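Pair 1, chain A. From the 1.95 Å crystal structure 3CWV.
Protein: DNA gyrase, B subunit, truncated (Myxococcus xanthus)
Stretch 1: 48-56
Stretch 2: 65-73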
# COMPACT_ATOMS: atom_id res chain seq x y z
N ARG A 48 3.02 -7.51 -8.02
CA ARG A 48 3.39 -8.71 -8.80
C ARG A 48 3.42 -8.42 -10.29
O ARG A 48 3.66 -9.34 -11.09
CB ARG A 48 2.38 -9.82 -8.54
CG ARG A 48 2.43 -10.36 -7.13
CD ARG A 48 2.57 -11.88 -7.14
NE ARG A 48 3.89 -12.28 -7.63
CZ ARG A 48 4.20 -13.50 -8.05
NH1 ARG A 48 3.27 -14.46 -8.05
NH2 ARG A 48 5.43 -13.75 -8.48
N GLY A 49 3.14 -7.18 -10.66
CA GLY A 49 3.19 -6.79 -12.06
C GLY A 49 1.96 -7.25 -12.82
O GLY A 49 2.00 -7.44 -14.05
N GLU A 50 0.84 -7.36 -12.10
CA GLU A 50 -0.41 -7.91 -12.64
C GLU A 50 -1.59 -6.92 -12.62
O GLU A 50 -2.75 -7.30 -12.85
CB GLU A 50 -0.78 -9.19 -11.88
CG GLU A 50 0.29 -10.31 -11.97
CD GLU A 50 0.41 -10.86 -13.38
OE1 GLU A 50 -0.42 -10.51 -14.26
OE2 GLU A 50 1.36 -11.63 -13.64
N CYS A 51 -1.30 -5.65 -12.37
CA CYS A 51 -2.37 -4.65 -12.37
C CYS A 51 -1.78 -3.31 -12.73
O CYS A 51 -0.82 -2.86 -12.08
CB CYS A 51 -3.05 -4.57 -11.00
SG CYS A 51 -4.30 -3.23 -10.95
N ARG A 52 -2.34 -2.68 -13.76
CA ARG A 52 -1.85 -1.39 -14.23
C ARG A 52 -2.74 -0.21 -13.85
O ARG A 52 -2.30 0.93 -13.96
CB ARG A 52 -1.69 -1.41 -15.75
CG ARG A 52 -0.60 -2.40 -16.23
CD ARG A 52 -0.60 -2.50 -17.76
NE ARG A 52 0.32 -3.55 -18.21
CZ ARG A 52 0.15 -4.27 -19.32
NH1 ARG A 52 -0.90 -4.08 -20.10
NH2 ARG A 52 1.05 -5.21 -19.64
N ASP A 53 -4.00 -0.48 -13.50
CA ASP A 53 -4.99 0.59 -13.20
C ASP A 53 -5.87 0.18 -12.03
O ASP A 53 -6.33 -0.96 -11.96
CB ASP A 53 -5.91 0.90 -14.39
CG ASP A 53 -5.15 1.11 -15.68
OD1 ASP A 53 -4.91 2.27 -16.05
OD2 ASP A 53 -4.78 0.09 -16.31
N VAL A 54 -6.12 1.13 -11.12
CA VAL A 54 -7.00 0.95 -9.97
C VAL A 54 -7.86 2.21 -9.86
O VAL A 54 -7.32 3.33 -9.86
CB VAL A 54 -6.18 0.82 -8.64
CG1 VAL A 54 -7.13 0.70 -7.42
CG2 VAL A 54 -5.24 -0.35 -8.70
N VAL A 55 -9.18 2.04 -9.78
CA VAL A 55 -10.11 3.15 -9.58
C VAL A 55 -10.96 2.92 -8.33
O VAL A 55 -11.65 1.92 -8.22
CB VAL A 55 -11.07 3.28 -10.75
CG1 VAL A 55 -11.95 4.56 -10.60
CG2 VAL A 55 -10.27 3.34 -12.06
N LEU A 56 -10.91 3.88 -7.40
CA LEU A 56 -11.72 3.84 -6.20
C LEU A 56 -12.82 4.91 -6.33
O LEU A 56 -12.56 6.08 -6.65
CB LEU A 56 -10.86 4.09 -4.95
CG LEU A 56 -11.64 4.14 -3.64
CD1 LEU A 56 -12.19 2.73 -3.35
CD2 LEU A 56 -10.79 4.63 -2.46
N ALA A 65 -16.82 1.56 -4.49
CA ALA A 65 -16.47 0.57 -5.53
C ALA A 65 -15.00 0.66 -5.85
O ALA A 65 -14.42 1.76 -5.89
CB ALA A 65 -17.31 0.77 -6.80
N LEU A 66 -14.37 -0.50 -6.08
CA LEU A 66 -12.98 -0.51 -6.53
C LEU A 66 -12.94 -1.32 -7.82
O LEU A 66 -13.50 -2.43 -7.85
CB LEU A 66 -12.07 -1.16 -5.47
CG LEU A 66 -10.59 -1.22 -5.91
CD1 LEU A 66 -9.81 -0.15 -5.28
CD2 LEU A 66 -10.00 -2.56 -5.62
N PHE A 67 -12.35 -0.75 -8.87
CA PHE A 67 -12.10 -1.48 -10.12
C PHE A 67 -10.60 -1.61 -10.36
O PHE A 67 -9.84 -0.67 -10.10
CB PHE A 67 -12.77 -0.79 -11.32
CG PHE A 67 -12.38 -1.39 -12.65
CD1 PHE A 67 -13.04 -2.50 -13.14
CD2 PHE A 67 -11.32 -0.86 -13.38
CE1 PHE A 67 -12.67 -3.08 -14.35
CE2 PHE A 67 -10.94 -1.43 -14.60
CZ PHE A 67 -11.61 -2.54 -15.08
N CYS A 68 -10.19 -2.78 -10.86
CA CYS A 68 -8.79 -3.06 -11.17
C CYS A 68 -8.71 -3.71 -12.55
O CYS A 68 -9.52 -4.58 -12.82
CB CYS A 68 -8.23 -4.07 -10.19
SG CYS A 68 -7.99 -3.45 -8.56
N THR A 69 -7.77 -3.29 -13.39
CA THR A 69 -7.51 -3.98 -14.65
C THR A 69 -6.61 -5.15 -14.34
O THR A 69 -5.99 -5.20 -13.27
CB THR A 69 -6.81 -3.05 -15.70
OG1 THR A 69 -5.63 -2.48 -15.12
CG2 THR A 69 -7.76 -1.93 -16.14
N SER A 70 -6.53 -6.10 -15.26
CA SER A 70 -5.85 -7.35 -14.98
C SER A 70 -5.59 -8.07 -16.29
O SER A 70 -6.27 -7.78 -17.29
CB SER A 70 -6.75 -8.24 -14.09
OG SER A 70 -6.05 -9.42 -13.67
N ARG A 71 -4.62 -8.98 -16.29
CA ARG A 71 -4.50 -9.92 -17.41
C ARG A 71 -4.78 -11.33 -16.91
O ARG A 71 -4.76 -12.27 -17.69
CB ARG A 71 -3.10 -9.87 -18.03
CG ARG A 71 -2.87 -8.76 -19.06
CD ARG A 71 -1.48 -8.16 -18.86
NE ARG A 71 -1.53 -7.19 -17.76
CZ ARG A 71 -0.60 -7.02 -16.83
NH1 ARG A 71 0.51 -7.76 -16.83
NH2 ARG A 71 -0.78 -6.12 -15.88
N THR A 72 -5.02 -11.50 -15.61
CA THR A 72 -5.17 -12.86 -15.07
C THR A 72 -6.47 -13.19 -14.31
O THR A 72 -6.80 -14.37 -14.14
CB THR A 72 -3.98 -13.23 -14.16
OG1 THR A 72 -3.88 -12.26 -13.10
CG2 THR A 72 -2.69 -13.28 -14.97
N VAL A 73 -7.19 -12.18 -13.83
CA VAL A 73 -8.36 -12.44 -12.98
C VAL A 73 -9.38 -13.36 -13.68
O VAL A 73 -9.59 -13.28 -14.90
CB VAL A 73 -9.05 -11.11 -12.50
CG1 VAL A 73 -9.72 -10.36 -13.69
CG2 VAL A 73 -10.04 -11.41 -11.36
O HOH W 1 -4.76 -8.72 -11.63
O HOH W 2 -2.79 -9.70 -14.23
O HOH W 3 1.21 -4.39 -13.94
O HOH W 4 -3.34 -4.73 -15.76

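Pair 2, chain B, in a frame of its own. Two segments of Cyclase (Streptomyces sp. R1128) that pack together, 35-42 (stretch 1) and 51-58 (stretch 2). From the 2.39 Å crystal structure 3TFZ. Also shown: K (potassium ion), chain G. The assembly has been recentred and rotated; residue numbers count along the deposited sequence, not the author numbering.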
# COMPACT_ATOMS: atom_id res chain seq x y z
N PRO B 35 5.34 1.87 -18.70
CA PRO B 35 6.63 2.15 -19.37
C PRO B 35 7.58 0.94 -19.52
O PRO B 35 8.18 0.74 -20.56
CB PRO B 35 7.21 3.36 -18.57
CG PRO B 35 5.80 4.10 -18.05
CD PRO B 35 5.02 2.86 -17.62
N PRO B 36 7.69 0.09 -18.48
CA PRO B 36 8.69 -1.01 -18.72
C PRO B 36 8.11 -2.12 -19.59
O PRO B 36 8.87 -2.90 -20.17
CB PRO B 36 8.97 -1.54 -17.28
CG PRO B 36 8.23 -0.53 -16.30
CD PRO B 36 7.07 0.01 -17.15
N THR B 37 6.76 -2.18 -19.74
CA THR B 37 6.10 -3.08 -20.73
C THR B 37 6.30 -2.76 -22.21
O THR B 37 5.74 -1.73 -22.68
CB THR B 37 4.66 -3.25 -20.41
OG1 THR B 37 4.66 -3.60 -19.06
CG2 THR B 37 3.96 -4.41 -21.27
N GLU B 38 7.08 -3.57 -22.92
CA GLU B 38 7.39 -3.32 -24.34
C GLU B 38 6.37 -3.92 -25.34
O GLU B 38 6.23 -3.47 -26.47
CB GLU B 38 8.78 -3.86 -24.69
CG GLU B 38 9.94 -3.25 -23.89
CD GLU B 38 10.02 -1.71 -23.99
OE1 GLU B 38 10.50 -1.21 -25.06
OE2 GLU B 38 9.60 -0.99 -23.02
N LYS B 39 5.66 -4.95 -24.92
CA LYS B 39 4.88 -5.74 -25.85
C LYS B 39 3.95 -6.60 -25.05
O LYS B 39 4.32 -7.16 -24.01
CB LYS B 39 5.77 -6.61 -26.76
CG LYS B 39 5.09 -7.17 -28.00
CD LYS B 39 5.93 -8.20 -28.77
CE LYS B 39 5.24 -8.52 -30.15
NZ LYS B 39 5.89 -9.61 -31.05
N VAL B 40 2.73 -6.67 -25.51
CA VAL B 40 1.71 -7.51 -24.95
C VAL B 40 1.17 -8.36 -26.10
O VAL B 40 0.96 -7.84 -27.23
CB VAL B 40 0.49 -6.70 -24.45
CG1 VAL B 40 -0.58 -7.62 -23.88
CG2 VAL B 40 0.87 -5.70 -23.41
N GLU B 41 0.80 -9.60 -25.80
CA GLU B 41 0.18 -10.43 -26.77
C GLU B 41 -0.86 -11.37 -26.17
O GLU B 41 -0.54 -12.06 -25.23
CB GLU B 41 1.31 -11.22 -27.34
CG GLU B 41 1.02 -12.07 -28.47
CD GLU B 41 2.29 -12.84 -28.78
OE1 GLU B 41 2.16 -13.90 -29.53
OE2 GLU B 41 3.39 -12.34 -28.20
N ILE B 42 -2.06 -11.46 -26.79
CA ILE B 42 -3.15 -12.21 -26.22
C ILE B 42 -3.09 -13.54 -26.80
O ILE B 42 -3.20 -13.72 -28.01
CB ILE B 42 -4.54 -11.55 -26.41
CG1 ILE B 42 -4.59 -10.20 -25.63
CG2 ILE B 42 -5.62 -12.40 -25.83
CD1 ILE B 42 -5.96 -9.42 -25.76
N VAL B 51 -5.34 -15.00 -21.28
CA VAL B 51 -3.98 -15.48 -21.14
C VAL B 51 -3.11 -14.61 -22.04
O VAL B 51 -3.37 -14.41 -23.26
CB VAL B 51 -3.82 -17.02 -21.46
CG1 VAL B 51 -2.37 -17.50 -21.21
CG2 VAL B 51 -4.78 -17.86 -20.66
N VAL B 52 -2.00 -14.19 -21.48
CA VAL B 52 -1.32 -13.04 -22.08
C VAL B 52 0.18 -13.22 -21.99
O VAL B 52 0.75 -13.48 -20.94
CB VAL B 52 -1.92 -11.64 -21.48
CG1 VAL B 52 -1.00 -11.05 -20.54
CG2 VAL B 52 -2.12 -10.65 -22.50
N ARG B 53 0.82 -13.06 -23.13
CA ARG B 53 2.27 -13.02 -23.21
C ARG B 53 2.85 -11.56 -23.10
O ARG B 53 2.39 -10.69 -23.76
CB ARG B 53 2.68 -13.71 -24.48
CG ARG B 53 4.09 -13.54 -24.82
CD ARG B 53 4.84 -13.80 -23.62
NE ARG B 53 6.14 -14.43 -23.90
CZ ARG B 53 6.28 -15.54 -24.59
NH1 ARG B 53 5.20 -16.04 -25.19
NH2 ARG B 53 7.51 -16.09 -24.74
N LEU B 54 3.83 -11.34 -22.22
CA LEU B 54 4.32 -9.99 -21.89
C LEU B 54 5.82 -9.90 -22.04
O LEU B 54 6.53 -10.71 -21.53
CB LEU B 54 3.90 -9.60 -20.46
CG LEU B 54 2.38 -9.36 -20.21
CD1 LEU B 54 1.87 -9.77 -18.85
CD2 LEU B 54 2.05 -7.90 -20.46
N HIS B 55 6.30 -8.87 -22.70
CA HIS B 55 7.76 -8.47 -22.75
C HIS B 55 7.90 -7.20 -21.91
O HIS B 55 7.27 -6.20 -22.20
CB HIS B 55 8.30 -8.26 -24.22
CG HIS B 55 8.15 -9.48 -25.08
ND1 HIS B 55 6.90 -10.00 -25.42
CD2 HIS B 55 9.07 -10.36 -25.55
CE1 HIS B 55 7.09 -11.13 -26.09
NE2 HIS B 55 8.39 -11.36 -26.21
N VAL B 56 8.74 -7.29 -20.87
CA VAL B 56 8.87 -6.28 -19.80
C VAL B 56 10.37 -6.12 -19.47
O VAL B 56 11.00 -7.10 -19.07
CB VAL B 56 8.10 -6.65 -18.52
CG1 VAL B 56 8.21 -5.54 -17.43
CG2 VAL B 56 6.57 -7.01 -18.84
N ASP B 57 10.94 -4.91 -19.62
CA ASP B 57 12.28 -4.76 -19.03
C ASP B 57 12.33 -4.72 -17.49
O ASP B 57 11.68 -3.91 -16.85
CB ASP B 57 13.16 -3.69 -19.71
CG ASP B 57 12.37 -2.55 -20.17
OD1 ASP B 57 11.79 -1.92 -19.27
OD2 ASP B 57 12.32 -2.33 -21.41
N VAL B 58 13.08 -5.66 -16.93
CA VAL B 58 13.40 -5.62 -15.47
C VAL B 58 14.89 -5.44 -15.24
O VAL B 58 15.71 -6.19 -15.75
CB VAL B 58 12.76 -6.79 -14.61
CG1 VAL B 58 11.60 -7.40 -15.33
CG2 VAL B 58 13.79 -7.81 -14.21
K K G . 5.80 0.90 -22.62
O HOH W 5 4.60 3.46 -21.94

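Both pairs are antiparallel two-stranded arrangements, and 14 central residues superpose with an RMSD of 0.9 Å. The strand axes approach to 4.7 Å in pair 1 and 4.6 Å in pair 2, with N-to-C directions 171° and 161° apart. The regular part of the ladder is the same in both. In pair 1, Val A55 and Phe A67 exchange two backbone hydrogen bonds, Val A55 N to Phe A67 O and Phe A67 N to Val A55 O, each 2.8 Å. The matching residues of pair 2, Glu B41 and Arg B53, do likewise, with Glu B41 N to Arg B53 O at 2.8 Å and Arg B53 N to Glu B41 O at 2.7 Å.

On one face of this ladder the packing is apolar in both proteins. Val A54 and Val B40 coincide almost exactly, CA atoms 0.3 Å apart, and both adopt the t rotamer. Val A54 CG1 meets Leu A66 CD1 at 3.5 Å; at the equivalent positions Val B40 CG1 meets Val B52 CG2 at 3.7 Å. Cys A68 is matched by Leu B54, so the second neighbour of the valine is a thiol in one case (Val A54 CG2 to Cys A68 SG, 4.1 Å) and a leucine methyl in the other (Val B40 CG2 to Leu B54 CD2, 3.9 Å). The opposite face differs more: the apolar Val A55 and Phe A67 are replaced by Glu B41 and Arg B53, which touch through Glu B41 OE2 and Arg B53 CG at 3.7 Å.

The next matched pair, Asp A53 with Thr A69 and Lys B39 with His B55, keeps one backbone bond: Thr A69 N to Asp A53 O is 3.1 Å, His B55 N to Lys B39 O 2.9 Å. Pair 1 adds a side-chain bond, Thr A69 OG1 donating to Asp A53 OD2 at 3.0 Å. In pair 2 a beta bulge lets His B55 O receive Glu B38 N at 2.7 Å and, weakly, Lys B39 N at 3.4 Å.

Beyond this point the solutions diverge. Arg A71 reaches back over the first stretch, donating from NH1 to Gly A49 O at 3.2 Å, while its guanidinium stacks flat on that of Arg A52, centres 3.8 Å apart. Glu A50 OE1 lies over the other face, a long salt bridge of 3.9 Å to Arg A71 NH1. The matching Asp B57 instead uses its backbone, Asp B57 N donating to Pro B36 O at 2.9 Å. Like charges again adjoin, here acidic, with Glu B38 OE2 and Asp B57 OD2 3.4 Å apart.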